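Local structure of polymerase nucleotidyl transferase domain-containing protein (Archaeoglobus fulgidus, 1YLQ) at residues K8-K13 against L54-K59; D39-S44 against K77-S82. The protein probably catalyses the transfer of nucleotidyl groups, as a putative nucleotidyltransferase. All coordinates share one frame; numbering follows the deposited sequence.

Contact 1. Residues K8-K13 against L54-K59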
ATOM      1  N   LYS A   8      -5.290   9.700  -7.310  1.00 28.57           N
ATOM      2  CA  LYS A   8      -6.543  10.476  -7.310  1.00 29.07           C
ATOM      3  C   LYS A   8      -6.349  11.579  -8.358  1.00 28.92           C
ATOM      4  O   LYS A   8      -7.264  11.892  -9.125  1.00 27.43           O
ATOM      5  CB  LYS A   8      -6.853  11.037  -5.904  1.00 31.45           C
ATOM      6  CG  LYS A   8      -8.290  11.691  -5.656  1.00 32.79           C
ATOM      7  CD  LYS A   8      -9.327  10.651  -5.096  1.00 39.24           C
ATOM      8  CE  LYS A   8     -10.826  11.151  -5.049  1.00 38.86           C
ATOM      9  NZ  LYS A   8     -11.830  10.365  -5.905  1.00 46.22           N
ATOM     10  N   GLU A   9      -5.149  12.159  -8.426  1.00 28.93           N
ATOM     11  CA  GLU A   9      -4.953  13.287  -9.350  1.00 30.33           C
ATOM     12  C   GLU A   9      -5.014  12.939 -10.830  1.00 29.72           C
ATOM     13  O   GLU A   9      -5.742  13.592 -11.570  1.00 28.50           O
ATOM     14  CB  GLU A   9      -3.742  14.123  -8.986  1.00 30.52           C
ATOM     15  CG  GLU A   9      -4.073  14.993  -7.766  1.00 37.03           C
ATOM     16  CD  GLU A   9      -5.525  15.559  -7.791  1.00 43.62           C
ATOM     17  OE1 GLU A   9      -5.783  16.611  -8.447  1.00 47.64           O
ATOM     18  OE2 GLU A   9      -6.418  14.957  -7.148  1.00 45.59           O
ATOM     19  N   ILE A  10      -4.288  11.901 -11.233  1.00 28.96           N
ATOM     20  CA  ILE A  10      -4.352  11.342 -12.583  1.00 30.03           C
ATOM     21  C   ILE A  10      -5.799  10.961 -12.927  1.00 29.69           C
ATOM     22  O   ILE A  10      -6.276  11.232 -14.023  1.00 29.60           O
ATOM     23  CB  ILE A  10      -3.423  10.090 -12.690  1.00 30.59           C
ATOM     24  CG1 ILE A  10      -1.958  10.535 -12.579  1.00 33.11           C
ATOM     25  CG2 ILE A  10      -3.725   9.244 -13.979  1.00 32.76           C
ATOM     26  CD1 ILE A  10      -0.999   9.453 -12.069  1.00 38.89           C
ATOM     27  N   THR A  11      -6.496  10.340 -11.982  1.00 28.81           N
ATOM     28  CA  THR A  11      -7.820   9.784 -12.257  1.00 28.98           C
ATOM     29  C   THR A  11      -8.772  10.957 -12.537  1.00 30.31           C
ATOM     30  O   THR A  11      -9.439  11.014 -13.592  1.00 30.48           O
ATOM     31  CB  THR A  11      -8.340   8.961 -11.052  1.00 28.21           C
ATOM     32  OG1 THR A  11      -7.520   7.807 -10.882  1.00 27.86           O
ATOM     33  CG2 THR A  11      -9.846   8.556 -11.211  1.00 30.24           C
ATOM     34  N   LYS A  12      -8.789  11.907 -11.616  1.00 30.94           N
ATOM     35  CA  LYS A  12      -9.748  12.998 -11.702  1.00 32.04           C
ATOM     36  C   LYS A  12      -9.463  13.968 -12.878  1.00 31.55           C
ATOM     37  O   LYS A  12     -10.380  14.653 -13.356  1.00 29.88           O
ATOM     38  CB  LYS A  12      -9.812  13.745 -10.373  1.00 33.04           C
ATOM     39  CG  LYS A  12     -10.616  13.052  -9.247  1.00 36.78           C
ATOM     40  CD  LYS A  12     -11.700  12.068  -9.751  1.00 43.03           C
ATOM     41  CE  LYS A  12     -13.022  12.264  -8.993  1.00 46.07           C
ATOM     42  NZ  LYS A  12     -12.873  13.182  -7.833  1.00 48.95           N
ATOM     43  N   LYS A  13      -8.210  13.986 -13.354  1.00 30.96           N
ATOM     44  CA  LYS A  13      -7.831  14.752 -14.550  1.00 31.13           C
ATOM     45  C   LYS A  13      -8.471  14.192 -15.825  1.00 30.78           C
ATOM     46  O   LYS A  13      -8.855  14.935 -16.739  1.00 30.33           O
ATOM     47  CB  LYS A  13      -6.320  14.764 -14.714  1.00 31.58           C
ATOM     48  CG  LYS A  13      -5.878  15.753 -15.745  1.00 34.10           C
ATOM     49  CD  LYS A  13      -4.384  15.751 -16.038  1.00 35.92           C
ATOM     50  CE  LYS A  13      -4.197  16.606 -17.308  1.00 36.95           C
ATOM     51  NZ  LYS A  13      -2.818  16.525 -17.861  1.00 39.18           N
ATOM     52  N   LEU A  54      -9.236   1.354 -21.925  1.00 29.52           N
ATOM     53  CA  LEU A  54      -7.881   0.930 -22.353  1.00 28.94           C
ATOM     54  C   LEU A  54      -6.859   2.079 -22.209  1.00 29.54           C
ATOM     55  O   LEU A  54      -5.744   1.894 -21.704  1.00 30.38           O
ATOM     56  CB  LEU A  54      -7.915   0.378 -23.807  1.00 28.67           C
ATOM     57  CG  LEU A  54      -6.543   0.121 -24.454  1.00 30.29           C
ATOM     58  CD1 LEU A  54      -5.787  -0.965 -23.699  1.00 30.55           C
ATOM     59  CD2 LEU A  54      -6.619  -0.224 -25.953  1.00 29.61           C
ATOM     60  N   GLU A  55      -7.246   3.245 -22.714  1.00 30.36           N
ATOM     61  CA  GLU A  55      -6.503   4.509 -22.622  1.00 31.79           C
ATOM     62  C   GLU A  55      -6.121   4.802 -21.156  1.00 31.47           C
ATOM     63  O   GLU A  55      -4.964   5.085 -20.829  1.00 30.46           O
ATOM     64  CB  GLU A  55      -7.482   5.589 -23.130  1.00 32.75           C
ATOM     65  CG  GLU A  55      -7.089   7.033 -23.052  1.00 38.14           C
ATOM     66  CD  GLU A  55      -7.150   7.652 -21.660  1.00 38.30           C
ATOM     67  OE1 GLU A  55      -8.236   7.787 -21.035  1.00 35.99           O
ATOM     68  OE2 GLU A  55      -6.062   8.053 -21.221  1.00 40.87           O
ATOM     69  N   PHE A  56      -7.121   4.747 -20.275  1.00 31.44           N
ATOM     70  CA  PHE A  56      -6.910   5.122 -18.880  1.00 31.33           C
ATOM     71  C   PHE A  56      -6.015   4.085 -18.196  1.00 31.19           C
ATOM     72  O   PHE A  56      -5.046   4.413 -17.454  1.00 31.16           O
ATOM     73  CB  PHE A  56      -8.229   5.268 -18.143  1.00 31.82           C
ATOM     74  CG  PHE A  56      -8.044   5.727 -16.706  1.00 33.71           C
ATOM     75  CD1 PHE A  56      -7.793   7.073 -16.420  1.00 36.00           C
ATOM     76  CD2 PHE A  56      -8.071   4.819 -15.684  1.00 31.87           C
ATOM     77  CE1 PHE A  56      -7.565   7.499 -15.106  1.00 34.84           C
ATOM     78  CE2 PHE A  56      -7.854   5.208 -14.377  1.00 32.96           C
ATOM     79  CZ  PHE A  56      -7.623   6.569 -14.085  1.00 33.08           C
ATOM     80  N   PHE A  57      -6.343   2.828 -18.432  1.00 30.16           N
ATOM     81  CA  PHE A  57      -5.535   1.751 -17.862  1.00 30.76           C
ATOM     82  C   PHE A  57      -4.068   1.840 -18.270  1.00 29.70           C
ATOM     83  O   PHE A  57      -3.182   1.649 -17.414  1.00 29.47           O
ATOM     84  CB  PHE A  57      -6.115   0.362 -18.145  1.00 30.74           C
ATOM     85  CG  PHE A  57      -5.312  -0.768 -17.565  1.00 32.57           C
ATOM     86  CD1 PHE A  57      -5.586  -1.240 -16.256  1.00 35.21           C
ATOM     87  CD2 PHE A  57      -4.378  -1.447 -18.330  1.00 32.24           C
ATOM     88  CE1 PHE A  57      -4.896  -2.350 -15.730  1.00 33.71           C
ATOM     89  CE2 PHE A  57      -3.652  -2.549 -17.788  1.00 35.31           C
ATOM     90  CZ  PHE A  57      -3.910  -2.994 -16.502  1.00 34.10           C
ATOM     91  N   GLY A  58      -3.799   2.126 -19.548  1.00 30.16           N
ATOM     92  CA  GLY A  58      -2.438   2.244 -20.025  1.00 30.29           C
ATOM     93  C   GLY A  58      -1.705   3.385 -19.314  1.00 31.34           C
ATOM     94  O   GLY A  58      -0.566   3.229 -18.857  1.00 30.19           O
ATOM     95  N   LYS A  59      -2.377   4.530 -19.224  1.00 31.58           N
ATOM     96  CA  LYS A  59      -1.863   5.715 -18.500  1.00 33.70           C
ATOM     97  C   LYS A  59      -1.504   5.404 -17.032  1.00 33.57           C
ATOM     98  O   LYS A  59      -0.392   5.703 -16.571  1.00 33.14           O
ATOM     99  CB  LYS A  59      -2.927   6.817 -18.489  1.00 33.07           C
ATOM    100  CG  LYS A  59      -2.400   8.191 -18.859  1.00 39.19           C
ATOM    101  CD  LYS A  59      -3.241   9.290 -18.244  1.00 42.30           C
ATOM    102  CE  LYS A  59      -4.659   9.310 -18.772  1.00 40.83           C
ATOM    103  NZ  LYS A  59      -4.852  10.247 -19.955  1.00 46.00           N
TER
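The Phe-56 ring is met at its edge by Thr-11 and Ile-10, and segment 8-13 places nothing over either face. Thr-11 OG1 lies in the ring plane, 3.4 Å from Phe-56 CZ. The carbonyl oxygen Ile-10 O is also near that plane, 4.1 Å from Phe-56 CE1. Between these two oxygens the backbone itself comes close, with Thr-11 CA 3.7 Å from Phe-56 CZ. CG of Phe-56 is anti to the backbone N (chi1 -177°), which extends the ring from its own helix to the backbone of the other. The ring of Phe-47 meets that of Phe-56.

A second, looser contact lies nearer the solvent. Ile-10 CG2 is 4.3 Å from Lys-59 CD, so the lysine meets the isoleucine through its CD methylene. Lys-59 NZ donates to Glu-55 OE2 at 2.8 Å, one turn back in its own helix, in a salt bridge, and makes a long, weak ion pair with Asp-14 of helix 3-14. The carboxylate is met on its syn side, 25° out of its plane.

The segments run nearly antiparallel, at 157°, with their axes 11.2 Å apart at closest approach. That is wide for two helices, and the Phe-56 ring spans much of the distance. Helices 3-14 and 50-63 lie side by side on one face of the mixed sheet, and Thr-11 and Phe-56 both rest on Ile-42 of strand 38-43. Ile-60 adds its side chain against both Ile-10 and Thr-11.

Thr-11 OG1 is bonded to Ile-7 O within its helix. The ring edge, whose hydrogens are slightly positive, faces Thr-11 OG1, which may add a weak electrostatic attraction to what is mainly van der Waals contact. The short polar bonds of the two segments stay within their own helices.

Contact 2. Residues D39-S44 against K77-S82; sequences DVAIVS and KEWKMS
Trp-79 reaches from helix 76-83 to Val-43 and Ala-41 of strand 38-43. Its CB packs against both methyls of Val-43, with CG1 and CG2 each 3.7 Å from it. Next along the chain, Trp-79 CG is 3.7 Å from Val-43 CG2. This methyl lies over one face of the indole, offset toward the rim. It makes a CH-pi contact with the five-membered ring, 4.1 Å from the centroid to Val-43 CG2 and 29° off the normal. Trp-79 CD2 still touches Val-43 CG2, at 4.0 Å. Farther out, the six-membered ring passes to Ala-41, whose CB is 3.8 Å from Trp-79 CE3 and 3.6 Å from Trp-79 CZ3. With chi1 at 174° the Trp-79 side chain leaves its helix trans to the backbone N and heads for the strand. The indole runs along the strand from Val-43 toward Ala-41.

The strand is an inner one of the mixed sheet of the nucleotidyltransferase fold. Its side chains alternate: Ala-41 and Val-43 point to helix 76-83, and Ile-42 points away from it. The indole is further enclosed by Tyr-21, which stacks with it, and by Tyr-89, which meets it edge-to-face.

The helix is bonded within itself beside this contact. Glu-78 O accepts from both Ser-82 N and Ser-82 OG. The hydroxyl donates at 2.9 Å from Ser-82 OG to Glu-78 O, above the carbonyl plane and 39° out of it. The Glu-78 carboxylate turns to other partners, with OE1 in a salt bridge to Lys-53 and bonded to Thr-75 N.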
ATOM      1  N   ASP A  39      -5.548  -3.286  -3.722  1.00 25.86           N
ATOM      2  CA  ASP A  39      -6.388  -3.200  -4.950  1.00 26.42           C
ATOM      3  C   ASP A  39      -7.001  -1.803  -5.018  1.00 25.91           C
ATOM      4  O   ASP A  39      -7.381  -1.225  -3.990  1.00 26.37           O
ATOM      5  CB  ASP A  39      -7.475  -4.240  -4.935  1.00 25.68           C
ATOM      6  CG  ASP A  39      -6.920  -5.634  -5.035  1.00 32.05           C
ATOM      7  OD1 ASP A  39      -6.425  -5.987  -6.136  1.00 32.55           O
ATOM      8  OD2 ASP A  39      -6.898  -6.339  -3.986  1.00 32.45           O
ATOM      9  N   VAL A  40      -7.041  -1.253  -6.220  1.00 26.31           N
ATOM     10  CA  VAL A  40      -7.603   0.086  -6.470  1.00 25.95           C
ATOM     11  C   VAL A  40      -8.662  -0.054  -7.547  1.00 25.12           C
ATOM     12  O   VAL A  40      -8.351  -0.309  -8.710  1.00 25.93           O
ATOM     13  CB  VAL A  40      -6.550   1.052  -6.978  1.00 25.99           C
ATOM     14  CG1 VAL A  40      -7.122   2.494  -7.018  1.00 24.47           C
ATOM     15  CG2 VAL A  40      -5.309   1.061  -6.079  1.00 26.12           C
ATOM     16  N   ALA A  41      -9.916   0.113  -7.177  1.00 24.73           N
ATOM     17  CA  ALA A  41     -10.986   0.084  -8.194  1.00 24.22           C
ATOM     18  C   ALA A  41     -11.304   1.542  -8.554  1.00 23.93           C
ATOM     19  O   ALA A  41     -11.544   2.368  -7.672  1.00 24.74           O
ATOM     20  CB  ALA A  41     -12.179  -0.642  -7.673  1.00 22.42           C
ATOM     21  N   ILE A  42     -11.224   1.864  -9.842  1.00 24.39           N
ATOM     22  CA  ILE A  42     -11.548   3.184 -10.333  1.00 22.44           C
ATOM     23  C   ILE A  42     -12.798   3.041 -11.202  1.00 23.31           C
ATOM     24  O   ILE A  42     -12.782   2.350 -12.214  1.00 23.94           O
ATOM     25  CB  ILE A  42     -10.352   3.778 -11.093  1.00 23.25           C
ATOM     26  CG1 ILE A  42      -9.101   3.720 -10.177  1.00 23.39           C
ATOM     27  CG2 ILE A  42     -10.709   5.279 -11.629  1.00 22.23           C
ATOM     28  CD1 ILE A  42      -7.841   4.143 -10.815  1.00 25.52           C
ATOM     29  N   VAL A  43     -13.896   3.670 -10.789  1.00 22.18           N
ATOM     30  CA  VAL A  43     -15.212   3.244 -11.208  1.00 23.08           C
ATOM     31  C   VAL A  43     -15.961   4.424 -11.822  1.00 23.23           C
ATOM     32  O   VAL A  43     -16.132   5.457 -11.182  1.00 22.40           O
ATOM     33  CB  VAL A  43     -16.037   2.729  -9.995  1.00 21.68           C
ATOM     34  CG1 VAL A  43     -17.453   2.348 -10.415  1.00 22.69           C
ATOM     35  CG2 VAL A  43     -15.282   1.539  -9.250  1.00 23.42           C
ATOM     36  N   SER A  44     -16.420   4.253 -13.067  1.00 24.95           N
ATOM     37  CA  SER A  44     -17.233   5.310 -13.720  1.00 25.61           C
ATOM     38  C   SER A  44     -17.910   4.663 -14.898  1.00 25.09           C
ATOM     39  O   SER A  44     -17.317   3.785 -15.531  1.00 25.82           O
ATOM     40  CB  SER A  44     -16.309   6.422 -14.250  1.00 24.90           C
ATOM     41  OG  SER A  44     -17.050   7.290 -15.099  1.00 26.66           O
ATOM     42  N   LYS A  77     -21.791  -1.158 -12.959  1.00 24.73           N
ATOM     43  CA  LYS A  77     -22.252  -2.528 -12.928  1.00 26.31           C
ATOM     44  C   LYS A  77     -21.149  -3.515 -12.573  1.00 25.87           C
ATOM     45  O   LYS A  77     -21.364  -4.480 -11.794  1.00 24.69           O
ATOM     46  CB  LYS A  77     -22.815  -2.839 -14.318  1.00 26.73           C
ATOM     47  CG  LYS A  77     -23.350  -4.204 -14.563  1.00 30.78           C
ATOM     48  CD  LYS A  77     -24.269  -4.227 -15.826  1.00 30.27           C
ATOM     49  CE  LYS A  77     -24.389  -5.632 -16.441  1.00 34.25           C
ATOM     50  NZ  LYS A  77     -25.095  -5.536 -17.780  1.00 37.91           N
ATOM     51  N   GLU A  78     -19.968  -3.290 -13.146  1.00 25.21           N
ATOM     52  CA  GLU A  78     -18.786  -4.142 -12.876  1.00 25.56           C
ATOM     53  C   GLU A  78     -18.325  -4.059 -11.421  1.00 25.39           C
ATOM     54  O   GLU A  78     -17.992  -5.068 -10.791  1.00 24.96           O
ATOM     55  CB  GLU A  78     -17.626  -3.764 -13.856  1.00 23.13           C
ATOM     56  CG  GLU A  78     -17.871  -4.363 -15.257  1.00 26.53           C
ATOM     57  CD  GLU A  78     -16.926  -3.791 -16.280  1.00 28.38           C
ATOM     58  OE1 GLU A  78     -16.135  -2.857 -15.965  1.00 23.88           O
ATOM     59  OE2 GLU A  78     -16.984  -4.269 -17.409  1.00 30.31           O
ATOM     60  N   TRP A  79     -18.321  -2.856 -10.876  1.00 25.55           N
ATOM     61  CA  TRP A  79     -17.997  -2.659  -9.476  1.00 25.30           C
ATOM     62  C   TRP A  79     -19.072  -3.333  -8.533  1.00 26.64           C
ATOM     63  O   TRP A  79     -18.720  -4.024  -7.587  1.00 24.98           O
ATOM     64  CB  TRP A  79     -17.856  -1.152  -9.171  1.00 26.05           C
ATOM     65  CG  TRP A  79     -17.647  -0.822  -7.691  1.00 23.01           C
ATOM     66  CD1 TRP A  79     -18.448  -0.010  -6.909  1.00 23.90           C
ATOM     67  CD2 TRP A  79     -16.630  -1.356  -6.813  1.00 25.09           C
ATOM     68  NE1 TRP A  79     -17.939   0.046  -5.620  1.00 26.55           N
ATOM     69  CE2 TRP A  79     -16.846  -0.786  -5.524  1.00 25.26           C
ATOM     70  CE3 TRP A  79     -15.526  -2.214  -6.995  1.00 27.08           C
ATOM     71  CZ2 TRP A  79     -16.005  -1.058  -4.424  1.00 24.80           C
ATOM     72  CZ3 TRP A  79     -14.704  -2.504  -5.887  1.00 26.50           C
ATOM     73  CH2 TRP A  79     -14.952  -1.919  -4.608  1.00 25.97           C
ATOM     74  N   LYS A  80     -20.364  -3.158  -8.822  1.00 27.75           N
ATOM     75  CA  LYS A  80     -21.427  -3.904  -8.124  1.00 27.20           C
ATOM     76  C   LYS A  80     -21.070  -5.419  -8.090  1.00 28.75           C
ATOM     77  O   LYS A  80     -21.019  -6.048  -7.011  1.00 28.49           O
ATOM     78  CB  LYS A  80     -22.811  -3.633  -8.774  1.00 27.63           C
ATOM     79  CG  LYS A  80     -23.993  -4.116  -7.908  1.00 28.00           C
ATOM     80  CD  LYS A  80     -25.311  -3.708  -8.494  1.00 29.31           C
ATOM     81  CE  LYS A  80     -26.457  -4.139  -7.590  1.00 34.22           C
ATOM     82  NZ  LYS A  80     -27.788  -3.773  -8.166  1.00 35.72           N
ATOM     83  N   MET A  81     -20.743  -5.990  -9.245  1.00 27.15           N
ATOM     84  CA  MET A  81     -20.351  -7.380  -9.251  1.00 27.43           C
ATOM     85  C   MET A  81     -19.125  -7.648  -8.387  1.00 27.79           C
ATOM     86  O   MET A  81     -19.138  -8.606  -7.641  1.00 27.47           O
ATOM     87  CB  MET A  81     -20.196  -7.949 -10.678  1.00 27.70           C
ATOM     88  CG  MET A  81     -19.930  -9.496 -10.669  1.00 28.89           C
ATOM     89  SD  MET A  81     -19.998 -10.316 -12.277  1.00 22.91           S
ATOM     90  CE  MET A  81     -18.576  -9.728 -13.130  1.00 34.43           C
ATOM     91  N   SER A  82     -18.065  -6.834  -8.499  1.00 28.28           N
ATOM     92  CA  SER A  82     -16.792  -7.065  -7.787  1.00 28.65           C
ATOM     93  C   SER A  82     -17.006  -7.146  -6.281  1.00 29.15           C
ATOM     94  O   SER A  82     -16.424  -8.014  -5.588  1.00 28.16           O
ATOM     95  CB  SER A  82     -15.779  -5.951  -8.111  1.00 27.86           C
ATOM     96  OG  SER A  82     -15.530  -5.938  -9.497  1.00 30.63           O
TER

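How the contacts relate
The two contacts lie on opposite faces of the mixed sheet, their centres about 15 Å apart. Contact 1 joins helices 3-14 and 50-63 on one side. Contact 2 sets helix 76-83 against strand 38-43 on the other. Ile-42 connects them: its CG2 is 3.4 Å from Thr-11 CG2, and its CD1 is 3.7 Å from Phe-56 CE2. The segments alternate along the chain, in the order 8-13, 39-44, 54-59, 77-82, and strand 38-43 leads directly to helix 50-63 as the next element. The contacts are thus interleaved within one nucleotidyltransferase domain, with two helices on one face of the sheet and helix 76-83 on the other, strand 38-43 lying between them.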